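Local coordinates for protein hemoglobin subunit beta (Isurus oxyrinchus, PDB 3MKB) that carries heme as the beta subunit of a shark hemoglobin tetramer and, as a member of the globin family, probably binds oxygen reversibly for its transport, at residues B[26-31]-B[99-103]; B[61-65]-B[123-127]; B[88-93]-B[131-135]. One frame throughout, in Å; residues are numbered along the deposited sequence.

Interaction 1 of 3, residues B[26-31]-B[99-103]; sequences KALERM and SFIVE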
loop_
_atom_site.group_PDB
_atom_site.type_symbol
_atom_site.label_atom_id
_atom_site.label_comp_id
_atom_site.label_asym_id
_atom_site.label_seq_id
_atom_site.Cartn_x
_atom_site.Cartn_y
_atom_site.Cartn_z
ATOM N N LYS B 26 15.257 -1.148 20.272
ATOM C CA LYS B 26 13.929 -0.533 20.500
ATOM C C LYS B 26 13.060 -0.582 19.272
ATOM O O LYS B 26 11.868 -0.805 19.399
ATOM C CB LYS B 26 14.038 0.921 20.945
ATOM C CG LYS B 26 14.919 1.129 22.150
ATOM C CD LYS B 26 15.085 2.606 22.453
ATOM C CE LYS B 26 16.204 2.830 23.468
ATOM N NZ LYS B 26 16.411 4.286 23.794
ATOM N N ALA B 27 13.636 -0.354 18.077
ATOM C CA ALA B 27 12.784 -0.404 16.844
ATOM C C ALA B 27 12.159 -1.799 16.609
ATOM O O ALA B 27 10.986 -1.918 16.262
ATOM C CB ALA B 27 13.540 0.049 15.600
ATOM N N LEU B 28 12.989 -2.833 16.744
ATOM C CA LEU B 28 12.559 -4.208 16.653
ATOM C C LEU B 28 11.440 -4.507 17.669
ATOM O O LEU B 28 10.396 -5.128 17.317
ATOM C CB LEU B 28 13.789 -5.113 16.893
ATOM C CG LEU B 28 14.151 -6.343 16.083
ATOM C CD1 LEU B 28 14.000 -7.637 16.932
ATOM C CD2 LEU B 28 13.496 -6.498 14.680
ATOM N N GLU B 29 11.677 -4.093 18.920
ATOM C CA GLU B 29 10.733 -4.310 20.032
ATOM C C GLU B 29 9.407 -3.615 19.748
ATOM O O GLU B 29 8.308 -4.193 19.933
ATOM C CB GLU B 29 11.339 -3.851 21.390
ATOM C CG GLU B 29 12.428 -4.831 21.889
ATOM C CD GLU B 29 13.260 -4.310 23.086
ATOM O OE1 GLU B 29 13.233 -3.079 23.399
ATOM O OE2 GLU B 29 13.981 -5.151 23.662
ATOM N N ARG B 30 9.509 -2.384 19.258
ATOM C CA ARG B 30 8.355 -1.641 18.850
ATOM C C ARG B 30 7.580 -2.313 17.754
ATOM O O ARG B 30 6.327 -2.408 17.817
ATOM C CB ARG B 30 8.770 -0.223 18.402
ATOM C CG ARG B 30 7.593 0.691 17.946
ATOM C CD ARG B 30 8.149 2.144 17.620
ATOM N NE ARG B 30 8.819 2.702 18.790
ATOM C CZ ARG B 30 8.195 3.388 19.753
ATOM N NH1 ARG B 30 6.885 3.616 19.673
ATOM N NH2 ARG B 30 8.881 3.846 20.800
ATOM N N MET B 31 8.304 -2.762 16.729
ATOM C CA MET B 31 7.666 -3.397 15.567
ATOM C C MET B 31 6.877 -4.626 16.033
ATOM O O MET B 31 5.778 -4.857 15.578
ATOM C CB MET B 31 8.710 -3.797 14.538
ATOM C CG MET B 31 8.130 -4.488 13.279
ATOM S SD MET B 31 9.450 -5.292 12.347
ATOM C CE MET B 31 10.013 -6.528 13.532
ATOM N N SER B 99 9.624 1.705 12.107
ATOM C CA SER B 99 9.831 1.731 13.547
ATOM C C SER B 99 11.144 2.398 13.890
ATOM O O SER B 99 11.257 2.994 14.903
ATOM C CB SER B 99 9.861 0.309 14.108
ATOM O OG SER B 99 8.710 -0.405 13.743
ATOM N N PHE B 100 12.140 2.244 13.023
ATOM C CA PHE B 100 13.418 2.863 13.177
ATOM C C PHE B 100 13.221 4.345 13.118
ATOM O O PHE B 100 13.831 5.090 13.878
ATOM C CB PHE B 100 14.353 2.494 12.008
ATOM C CG PHE B 100 15.383 1.499 12.373
ATOM C CD1 PHE B 100 16.595 1.920 12.887
ATOM C CD2 PHE B 100 15.123 0.123 12.225
ATOM C CE1 PHE B 100 17.580 1.015 13.267
ATOM C CE2 PHE B 100 16.102 -0.817 12.574
ATOM C CZ PHE B 100 17.342 -0.371 13.101
ATOM N N ILE B 101 12.450 4.773 12.126
ATOM C CA ILE B 101 12.146 6.210 11.975
ATOM C C ILE B 101 11.476 6.737 13.242
ATOM O O ILE B 101 11.811 7.814 13.705
ATOM C CB ILE B 101 11.272 6.452 10.727
ATOM C CG1 ILE B 101 12.167 6.288 9.492
ATOM C CG2 ILE B 101 10.686 7.887 10.733
ATOM C CD1 ILE B 101 11.453 6.102 8.248
ATOM N N VAL B 102 10.521 5.975 13.803
ATOM C CA VAL B 102 9.892 6.391 15.075
ATOM C C VAL B 102 10.980 6.513 16.163
ATOM O O VAL B 102 10.918 7.439 16.958
ATOM C CB VAL B 102 8.734 5.474 15.474
ATOM C CG1 VAL B 102 8.265 5.713 16.985
ATOM C CG2 VAL B 102 7.550 5.721 14.530
ATOM N N GLU B 103 12.011 5.636 16.136
ATOM C CA GLU B 103 13.030 5.679 17.186
ATOM C C GLU B 103 13.998 6.848 16.948
ATOM O O GLU B 103 14.439 7.478 17.876
ATOM C CB GLU B 103 13.778 4.365 17.346
ATOM C CG GLU B 103 12.970 3.234 18.039
ATOM C CD GLU B 103 12.418 3.625 19.398
ATOM O OE1 GLU B 103 11.381 3.002 19.784
ATOM O OE2 GLU B 103 13.027 4.487 20.101
HETATM O O HOH W 1 10.628 0.714 21.613
#

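Interaction 2 of 3, residues B[61-65]-B[123-127]; sequences LQDAV and FFQVV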
loop_
_atom_site.group_PDB
_atom_site.type_symbol
_atom_site.label_atom_id
_atom_site.label_comp_id
_atom_site.label_asym_id
_atom_site.label_seq_id
_atom_site.Cartn_x
_atom_site.Cartn_y
_atom_site.Cartn_z
ATOM N N LEU B 61 22.905 -1.926 7.990
ATOM C CA LEU B 61 22.600 -0.511 7.762
ATOM C C LEU B 61 23.904 0.275 7.621
ATOM O O LEU B 61 24.093 1.049 6.670
ATOM C CB LEU B 61 21.720 0.019 8.894
ATOM C CG LEU B 61 20.339 -0.612 8.914
ATOM C CD1 LEU B 61 19.538 -0.006 10.019
ATOM C CD2 LEU B 61 19.628 -0.476 7.544
ATOM N N GLN B 62 24.844 0.003 8.534
ATOM C CA GLN B 62 26.148 0.633 8.460
ATOM C C GLN B 62 26.837 0.308 7.122
ATOM O O GLN B 62 27.469 1.183 6.516
ATOM C CB GLN B 62 26.994 0.262 9.686
ATOM C CG GLN B 62 26.651 1.067 10.970
ATOM C CD GLN B 62 27.895 1.708 11.667
ATOM O OE1 GLN B 62 27.787 2.302 12.768
ATOM N NE2 GLN B 62 29.069 1.598 11.019
ATOM N N ASP B 63 26.656 -0.930 6.638
ATOM C CA ASP B 63 27.177 -1.332 5.306
ATOM C C ASP B 63 26.583 -0.502 4.170
ATOM O O ASP B 63 27.306 -0.084 3.241
ATOM C CB ASP B 63 26.976 -2.858 5.097
ATOM C CG ASP B 63 27.602 -3.394 3.791
ATOM O OD1 ASP B 63 26.871 -4.162 3.109
ATOM O OD2 ASP B 63 28.799 -3.104 3.452
ATOM N N ALA B 64 25.277 -0.216 4.265
ATOM C CA ALA B 64 24.593 0.696 3.320
ATOM C C ALA B 64 25.083 2.119 3.489
ATOM O O ALA B 64 25.258 2.820 2.512
ATOM C CB ALA B 64 23.034 0.654 3.479
ATOM N N VAL B 65 25.304 2.521 4.746
ATOM C CA VAL B 65 25.853 3.832 5.041
ATOM C C VAL B 65 27.209 4.011 4.372
ATOM O O VAL B 65 27.412 5.023 3.693
ATOM C CB VAL B 65 25.951 4.147 6.549
ATOM C CG1 VAL B 65 26.669 5.502 6.755
ATOM C CG2 VAL B 65 24.559 4.123 7.196
ATOM N N PHE B 123 16.534 7.210 2.661
ATOM C CA PHE B 123 17.520 6.198 3.028
ATOM C C PHE B 123 16.912 4.765 3.135
ATOM O O PHE B 123 17.355 3.844 2.499
ATOM C CB PHE B 123 18.219 6.564 4.343
ATOM C CG PHE B 123 19.200 5.509 4.789
ATOM C CD1 PHE B 123 20.303 5.191 3.986
ATOM C CD2 PHE B 123 18.984 4.818 5.985
ATOM C CE1 PHE B 123 21.212 4.165 4.394
ATOM C CE2 PHE B 123 19.857 3.830 6.432
ATOM C CZ PHE B 123 20.988 3.495 5.636
ATOM N N PHE B 124 15.862 4.630 3.930
ATOM C CA PHE B 124 15.230 3.350 4.131
ATOM C C PHE B 124 14.580 2.685 2.907
ATOM O O PHE B 124 14.558 1.462 2.793
ATOM C CB PHE B 124 14.304 3.424 5.335
ATOM C CG PHE B 124 15.034 3.485 6.669
ATOM C CD1 PHE B 124 14.787 4.527 7.557
ATOM C CD2 PHE B 124 15.977 2.503 7.050
ATOM C CE1 PHE B 124 15.408 4.612 8.821
ATOM C CE2 PHE B 124 16.652 2.612 8.348
ATOM C CZ PHE B 124 16.373 3.644 9.193
ATOM N N GLN B 125 14.058 3.485 1.997
ATOM C CA GLN B 125 13.480 2.939 0.771
ATOM C C GLN B 125 14.607 2.368 -0.125
ATOM O O GLN B 125 14.438 1.348 -0.725
ATOM C CB GLN B 125 12.690 4.001 0.030
ATOM C CG GLN B 125 11.767 3.405 -1.093
ATOM C CD GLN B 125 10.749 2.368 -0.548
ATOM O OE1 GLN B 125 9.970 2.676 0.374
ATOM N NE2 GLN B 125 10.780 1.136 -1.099
ATOM N N VAL B 126 15.750 3.039 -0.183
ATOM C CA VAL B 126 16.921 2.480 -0.856
ATOM C C VAL B 126 17.306 1.156 -0.202
ATOM O O VAL B 126 17.564 0.169 -0.882
ATOM C CB VAL B 126 18.115 3.462 -0.828
ATOM C CG1 VAL B 126 19.365 2.835 -1.396
ATOM C CG2 VAL B 126 17.810 4.653 -1.629
ATOM N N VAL B 127 17.352 1.125 1.120
ATOM C CA VAL B 127 17.590 -0.133 1.843
ATOM C C VAL B 127 16.482 -1.169 1.563
ATOM O O VAL B 127 16.781 -2.334 1.287
ATOM C CB VAL B 127 17.779 0.098 3.362
ATOM C CG1 VAL B 127 17.868 -1.238 4.167
ATOM C CG2 VAL B 127 19.006 0.979 3.598
#

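Interaction 3 of 3, residues B[88-93]-B[131-135]; sequences IDPGSF and ISSQY. With HEM (protoporphyrin IX containing Fe), chain F.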
loop_
_atom_site.group_PDB
_atom_site.type_symbol
_atom_site.label_atom_id
_atom_site.label_comp_id
_atom_site.label_asym_id
_atom_site.label_seq_id
_atom_site.Cartn_x
_atom_site.Cartn_y
_atom_site.Cartn_z
ATOM N N ILE B 88 11.221 -14.368 4.704
ATOM C CA ILE B 88 10.665 -13.123 5.191
ATOM C C ILE B 88 9.819 -12.457 4.121
ATOM O O ILE B 88 10.263 -12.239 2.997
ATOM C CB ILE B 88 11.766 -12.094 5.603
ATOM C CG1 ILE B 88 12.874 -12.751 6.491
ATOM C CG2 ILE B 88 11.108 -10.834 6.171
ATOM C CD1 ILE B 88 12.408 -13.446 7.733
ATOM N N ASP B 89 8.618 -12.080 4.504
ATOM C CA ASP B 89 7.726 -11.350 3.577
ATOM C C ASP B 89 8.329 -9.972 3.327
ATOM O O ASP B 89 8.512 -9.272 4.264
ATOM C CB ASP B 89 6.365 -11.192 4.262
ATOM C CG ASP B 89 5.340 -10.488 3.385
ATOM O OD1 ASP B 89 4.156 -10.424 3.786
ATOM O OD2 ASP B 89 5.717 -10.019 2.304
ATOM N N PRO B 90 8.655 -9.607 2.075
ATOM C CA PRO B 90 9.344 -8.313 1.862
ATOM C C PRO B 90 8.438 -7.103 2.137
ATOM O O PRO B 90 8.930 -6.021 2.449
ATOM C CB PRO B 90 9.856 -8.391 0.405
ATOM C CG PRO B 90 8.876 -9.371 -0.310
ATOM C CD PRO B 90 8.501 -10.378 0.820
ATOM N N GLY B 91 7.125 -7.343 2.160
ATOM C CA GLY B 91 6.129 -6.325 2.457
ATOM C C GLY B 91 6.163 -5.899 3.888
ATOM O O GLY B 91 5.547 -4.889 4.246
ATOM N N SER B 92 6.852 -6.682 4.714
ATOM C CA SER B 92 7.065 -6.402 6.119
ATOM C C SER B 92 8.404 -5.652 6.412
ATOM O O SER B 92 8.620 -5.117 7.497
ATOM C CB SER B 92 6.963 -7.700 6.931
ATOM O OG SER B 92 5.652 -8.303 6.784
ATOM N N PHE B 93 9.310 -5.603 5.449
ATOM C CA PHE B 93 10.538 -4.809 5.658
ATOM C C PHE B 93 10.323 -3.352 6.156
ATOM O O PHE B 93 11.004 -2.907 7.068
ATOM C CB PHE B 93 11.367 -4.774 4.369
ATOM C CG PHE B 93 12.083 -6.100 4.037
ATOM C CD1 PHE B 93 12.650 -6.868 5.047
ATOM C CD2 PHE B 93 12.181 -6.548 2.719
ATOM C CE1 PHE B 93 13.281 -8.042 4.793
ATOM C CE2 PHE B 93 12.857 -7.723 2.425
ATOM C CZ PHE B 93 13.401 -8.496 3.473
ATOM N N ILE B 131 17.368 -4.907 -0.161
ATOM C CA ILE B 131 17.094 -6.169 0.487
ATOM C C ILE B 131 15.896 -6.942 -0.157
ATOM O O ILE B 131 15.777 -8.176 0.006
ATOM C CB ILE B 131 16.941 -6.002 2.022
ATOM C CG1 ILE B 131 17.186 -7.338 2.740
ATOM C CG2 ILE B 131 15.608 -5.210 2.376
ATOM C CD1 ILE B 131 17.168 -7.250 4.275
ATOM N N SER B 132 15.085 -6.242 -0.947
ATOM C CA SER B 132 14.000 -6.878 -1.722
ATOM C C SER B 132 14.384 -7.391 -3.100
ATOM O O SER B 132 13.599 -8.106 -3.724
ATOM C CB SER B 132 12.797 -5.940 -1.875
ATOM O OG SER B 132 12.359 -5.484 -0.617
ATOM N N SER B 133 15.588 -7.073 -3.560
ATOM C CA SER B 133 15.912 -7.238 -4.979
ATOM C C SER B 133 16.005 -8.705 -5.446
ATOM O O SER B 133 15.701 -9.025 -6.595
ATOM C CB SER B 133 17.190 -6.468 -5.343
ATOM O OG SER B 133 17.363 -6.450 -6.771
ATOM N N GLN B 134 16.336 -9.613 -4.531
ATOM C CA GLN B 134 16.438 -11.022 -4.901
ATOM C C GLN B 134 15.203 -11.850 -4.622
ATOM O O GLN B 134 15.279 -13.082 -4.621
ATOM C CB GLN B 134 17.624 -11.635 -4.177
ATOM C CG GLN B 134 18.918 -10.903 -4.521
ATOM C CD GLN B 134 19.257 -11.001 -6.015
ATOM O OE1 GLN B 134 19.751 -10.029 -6.614
ATOM N NE2 GLN B 134 19.003 -12.180 -6.620
ATOM N N TYR B 135 14.078 -11.224 -4.334
ATOM C CA TYR B 135 12.850 -12.037 -4.191
ATOM C C TYR B 135 12.349 -12.309 -5.600
ATOM O O TYR B 135 12.158 -11.386 -6.382
ATOM C CB TYR B 135 11.754 -11.322 -3.394
ATOM C CG TYR B 135 11.984 -11.366 -1.918
ATOM C CD1 TYR B 135 11.165 -12.111 -1.119
ATOM C CD2 TYR B 135 13.051 -10.647 -1.317
ATOM C CE1 TYR B 135 11.360 -12.151 0.255
ATOM C CE2 TYR B 135 13.264 -10.684 0.077
ATOM C CZ TYR B 135 12.402 -11.435 0.842
ATOM O OH TYR B 135 12.562 -11.509 2.196
HETATM C CHA HEM F . 19.027 -11.961 9.394
HETATM C CHB HEM F . 19.669 -7.439 7.845
HETATM C CHC HEM F . 14.917 -6.890 7.960
HETATM C CHD HEM F . 14.248 -11.367 9.793
HETATM C C1A HEM F . 19.557 -10.817 8.885
HETATM C C2A HEM F . 20.926 -10.674 8.519
HETATM C C3A HEM F . 21.103 -9.430 8.115
HETATM C C4A HEM F . 19.857 -8.758 8.202
HETATM C CMA HEM F . 22.436 -8.825 7.624
HETATM C CAA HEM F . 22.021 -11.761 8.618
HETATM C CBA HEM F . 21.986 -12.670 7.396
HETATM C CGA HEM F . 23.169 -13.622 7.482
HETATM O O1A HEM F . 24.312 -13.215 7.153
HETATM O O2A HEM F . 22.970 -14.782 7.883
HETATM C C1B HEM F . 18.457 -6.851 7.737
HETATM C C2B HEM F . 18.182 -5.484 7.303
HETATM C C3B HEM F . 16.844 -5.354 7.353
HETATM C C4B HEM F . 16.248 -6.618 7.807
HETATM C CMB HEM F . 19.195 -4.371 6.875
HETATM C CAB HEM F . 16.044 -4.097 6.980
HETATM C CBB HEM F . 15.058 -4.285 6.092
HETATM C C1C HEM F . 14.331 -8.040 8.495
HETATM C C2C HEM F . 12.937 -8.218 8.842
HETATM C C3C HEM F . 12.776 -9.425 9.363
HETATM C C4C HEM F . 14.040 -10.089 9.346
HETATM C CMC HEM F . 11.799 -7.206 8.705
HETATM C CAC HEM F . 11.453 -10.057 9.856
HETATM C CBC HEM F . 10.554 -9.353 10.585
HETATM C C1D HEM F . 15.477 -11.932 9.926
HETATM C C2D HEM F . 15.785 -13.212 10.534
HETATM C C3D HEM F . 17.289 -13.359 10.396
HETATM C C4D HEM F . 17.736 -12.169 9.729
HETATM C CMD HEM F . 14.812 -14.210 11.193
HETATM C CAD HEM F . 18.214 -14.510 10.863
HETATM C CBD HEM F . 18.555 -14.367 12.329
HETATM C CGD HEM F . 19.240 -15.688 12.711
HETATM O O1D HEM F . 20.457 -15.650 13.031
HETATM O O2D HEM F . 18.616 -16.808 12.705
HETATM N NA HEM F . 18.898 -9.617 8.688
HETATM N NB HEM F . 17.280 -7.495 8.013
HETATM N NC HEM F . 14.990 -9.217 8.817
HETATM N ND HEM F . 16.645 -11.371 9.455
HETATM FE FE HEM F . 16.878 -9.464 8.639
HETATM O O HOH W 2 16.664 -8.454 10.584
#

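Interaction 1 of 3, residues B[26-31]-B[99-103]
A27 places its methyl group over one face of the F100 ring: CB of A27 lies 4.0 Å from the F100 ring centroid and 23° off the ring normal, which qualifies as a CH-pi contact. The two segments are turns of helices 20-34 and 93-108, in globin terms the B and G helices, which cross here at 124° with axes only 8.4 Å apart. So close an approach depends on small residues at the crossing. CA of A27 and CA of S99 are 4.9 Å apart, and the carbonyl O of A27 comes within 3.3 Å of CB of S99, so backbone packs almost directly on side chain. S99 can lie in this apolar seam because its OG is hydrogen-bonded within its own helix, to the carbonyl of L95. M31 touches the same hydroxyl, with CB 3.5 Å from OG of S99, and then runs on toward the heme, about 4 Å from its side chain. Charge closes the other flank. R30 and E103 form a buried salt bridge, while CG1 of V102 lies over one face of the guanidinium, 3.6 Å from NE of R30. The guanidinium also reaches the alpha subunit, bonding through NH1 to H121 and through NH2 to the carbonyl of F116 of that chain, so this crossing contributes to an alpha-beta interface. Water 1 donates to O of K26 and to OE1 of E103, 3.0 Å each. That same OE1 of E103 accepts from both NE and NH2 of R30, each at 2.8 Å.

Interaction 2 of 3, residues B[61-65]-B[123-127]
F123 begins the contact from helix 114-132, its CA-to-CB bond directed toward helix 50-65 and its ring reaching across the gap between them. CZ of F123 is 3.9 Å from CG2 of V65, and CE1 of F123 is 4.1 Å from CB of A64; the carbonyl O of L61 meets the ring edge, 4.1 Å from CZ of F123. That carbonyl also accepts the helical bond from N of V65 at 2.7 Å. F124, next along, touches at its edge, with CE2 4.2 Å from CD1 of L61, while its ring also packs on T97, I101 and L104 of helix 93-108. One turn after F123, V127 returns to the interface. Its CG1 lies 3.9 Å from CD2 of L61 and its CG2 4.0 Å from CB of A64. CA of V127 and CA of A64, 7.2 Å apart, are the nearest CA pair across the two segments. No hydrogen bond links the segments: the 223 Å² is buried mainly by apolar side chains, and the axes stay 11.1 Å apart at an angle of 106°, a spacing filled by the large side chains of L61 and F123. F15 of helix 5-17 covers L61 and V65. With L61 lining the heme pocket, this near-perpendicular crossing is the E-H helix packing of the globin fold.

Interaction 3 of 3, residues B[88-93]-B[131-135]
A tyrosine hydroxyl donates a very short hydrogen bond to a backbone carbonyl: OH of Y135 lies 2.5 Å from O of I88. It is the sole hydrogen bond between the two segments and ties the penultimate residue of the chain to the loop ahead of helix 93-108, consistent with the bond known in vertebrate hemoglobins between the penultimate tyrosine and the FG corner. A type I turn from S132 to Y135, with N of Y135 3.2 Å from O of S132, folds the chain back so that the ring can reach this loop. P90 covers one face of the Y135 ring, its CG 3.9 Å from the centroid and 22° off the normal, and its CD approaches CE1 of Y135 to 3.4 Å. F93 is covered in a similar way by I131, whose CG2 stands 3.8 Å from the F93 centroid, 17° off the normal. Within the loop, D89 makes an Asx turn, OD2 accepting from N of G91 at 3.0 Å, while its OD1 is bonded to Y42 and N97 of the alpha subunit. I88, F93 and I131 line the heme pocket: CD1 of I88 is 3.5 Å from CHD of HEM, CD1 of I131 3.6 Å from C3B of HEM, and CD1 of F93 3.7 Å from CBB of HEM. Water 2 coordinates the iron, FE to O 2.2 Å. The contact thus joins the loop after helix 76-85 and the start of helix 93-108 to the last part of helix 114-132 and the turn beyond, with Y135 packed on H82 and A83 of helix 76-85.

How the interactions relate
Interactions 1 and 2 are continuous, their centres 16 Å apart: CB of F100 meets CZ of F124 at 3.7 Å, CG1 of I101 meets CD1 of F124 at 3.7 Å, and CZ of F100 meets CD1 of L61 at 3.8 Å. Interactions 2 and 3 share helix 114-132, with centres 14 Å apart, but have no side-chain contact with each other. Interactions 1 and 3 do not touch, their nearest atoms being about 5 Å apart and their centres 18 Å. The heme links all three, approached by M31, by L61 and by I88, F93 and I131 respectively. Interactions 1 and 3 also reach alpha-subunit residues, whereas interaction 2 stays inside its chain.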